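Local coordinates for transcriptional regulator (Rhodococcus jostii, PDB 5CYV), which acts as a MarR-family transcriptional regulator of p-hydroxycinnamate metabolism, probably binding DNA through its winged helix-turn-helix domains and responding to p-coumaroyl-CoA, at the interface of chains A and B. Numbering follows the deposited sequence. Chains: chain A/B, Transcriptional regulator.

The interface of chains A and B. Residues chain A 10-13; chain B 22, 117, 121.
Water 1 joins A:Asp10 to B:His117 across the dimer interface, with polar groups of both chains around it. Its oxygen lies 2.7 Å from ND1 of the B:His117 imidazole. Carboxylate OD1 of A:Asp10 is 2.8 Å from the same water. Backbone N of A:Gly12 reaches it at 3.1 Å, a fairly straight link at 158°. The other carboxylate oxygen, A:Asp10 OD2, takes the backbone N of A:Phe13 at 2.9 Å through its anti lone pair. This is an N-cap of helix 11-30: with CG trans to its own backbone N (chi1 -180°), A:Asp10 folds its carboxylate back over the first turn. The two oxygens thus divide their work, OD2 closing the helix start and OD1 reaching the bridging water. A:Asp10 and B:His117 approach from opposite directions, the carboxylate carbon in the imidazole plane at the ring's edge and the two planes turned 42° apart. From there the carboxylate might favour a protonated imidazole, though protonation is not seen. Replacing A:Asp10 by alanine removes both carboxylate oxygens, which would probably leave A:Phe13 N without its capping acceptor and the water without one of its partners, weakening the link to B:His117. Both A:Asp10 and A:Gly12 also belong to the p-coumaroyl-CoA pocket, as does B:His117, which places ligand-contacting residues directly at the subunit boundary. Beside the polar bridge, B:Phe121 supplies an apolar surface from the end of helix 100-121. Methyl CG2 of A:Ile11 sits over one face of its phenyl ring, displaced toward the rim, while the ring's CE2 meets A:Gly12 CA at 3.7 Å.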
loop_
_atom_site.group_PDB
_atom_site.type_symbol
_atom_site.label_atom_id
_atom_site.label_comp_id
_atom_site.label_asym_id
_atom_site.label_seq_id
_atom_site.Cartn_x
_atom_site.Cartn_y
_atom_site.Cartn_z
ATOM N N ASP A 10 -12.785 -1.266 -5.259
ATOM C CA ASP A 10 -11.768 -1.078 -6.288
ATOM C C ASP A 10 -10.504 -1.824 -5.929
ATOM O O ASP A 10 -9.972 -1.614 -4.855
ATOM C CB ASP A 10 -11.487 0.417 -6.470
ATOM C CG ASP A 10 -10.460 0.684 -7.515
ATOM O OD1 ASP A 10 -10.782 0.764 -8.706
ATOM O OD2 ASP A 10 -9.274 0.786 -7.109
ATOM N N ILE A 11 -10.001 -2.669 -6.799
ATOM C CA ILE A 11 -8.877 -3.517 -6.399
ATOM C C ILE A 11 -7.620 -2.695 -6.131
ATOM O O ILE A 11 -6.831 -3.078 -5.257
ATOM C CB ILE A 11 -8.590 -4.583 -7.454
ATOM C CG1 ILE A 11 -7.570 -5.598 -6.958
ATOM C CG2 ILE A 11 -8.198 -3.977 -8.821
ATOM C CD1 ILE A 11 -8.150 -6.519 -5.957
ATOM N N GLY A 12 -7.435 -1.600 -6.876
ATOM C CA GLY A 12 -6.252 -0.772 -6.592
ATOM C C GLY A 12 -6.302 -0.121 -5.223
ATOM O O GLY A 12 -5.308 -0.066 -4.497
ATOM N N PHE A 13 -7.484 0.372 -4.868
ATOM C CA PHE A 13 -7.662 0.974 -3.552
ATOM C C PHE A 13 -7.401 -0.072 -2.484
ATOM O O PHE A 13 -6.686 0.167 -1.491
ATOM C CB PHE A 13 -9.078 1.550 -3.441
ATOM C CG PHE A 13 -9.431 2.003 -2.064
ATOM C CD1 PHE A 13 -8.962 3.237 -1.607
ATOM C CD2 PHE A 13 -10.302 1.255 -1.260
ATOM C CE1 PHE A 13 -9.328 3.709 -0.332
ATOM C CE2 PHE A 13 -10.684 1.745 0.015
ATOM C CZ PHE A 13 -10.184 2.947 0.455
ATOM N N VAL B 22 0.895 1.121 -6.896
ATOM C CA VAL B 22 -0.408 1.714 -7.219
ATOM C C VAL B 22 -0.462 3.130 -6.672
ATOM O O VAL B 22 -0.865 4.046 -7.417
ATOM C CB VAL B 22 -1.541 0.870 -6.648
ATOM C CG1 VAL B 22 -2.901 1.626 -6.860
ATOM C CG2 VAL B 22 -1.621 -0.476 -7.381
ATOM N N HIS B 117 -4.625 2.384 -13.316
ATOM C CA HIS B 117 -4.715 1.028 -12.708
ATOM C C HIS B 117 -4.569 -0.038 -13.778
ATOM O O HIS B 117 -4.077 -1.162 -13.501
ATOM C CB HIS B 117 -6.069 0.793 -11.972
ATOM C CG HIS B 117 -6.199 1.517 -10.669
ATOM N ND1 HIS B 117 -7.278 1.360 -9.821
ATOM C CD2 HIS B 117 -5.361 2.388 -10.048
ATOM C CE1 HIS B 117 -7.117 2.127 -8.749
ATOM N NE2 HIS B 117 -5.980 2.789 -8.887
ATOM N N PHE B 121 -3.599 -4.230 -13.710
ATOM C CA PHE B 121 -4.691 -5.200 -13.449
ATOM C C PHE B 121 -5.430 -5.688 -14.665
ATOM O O PHE B 121 -6.110 -6.713 -14.576
ATOM C CB PHE B 121 -5.724 -4.615 -12.498
ATOM C CG PHE B 121 -5.143 -4.062 -11.235
ATOM C CD1 PHE B 121 -4.380 -4.886 -10.406
ATOM C CD2 PHE B 121 -5.364 -2.765 -10.876
ATOM C CE1 PHE B 121 -3.839 -4.374 -9.252
ATOM C CE2 PHE B 121 -4.797 -2.251 -9.711
ATOM C CZ PHE B 121 -4.057 -3.059 -8.921
HETATM O O HOH W 1 -8.749 -0.923 -9.570
#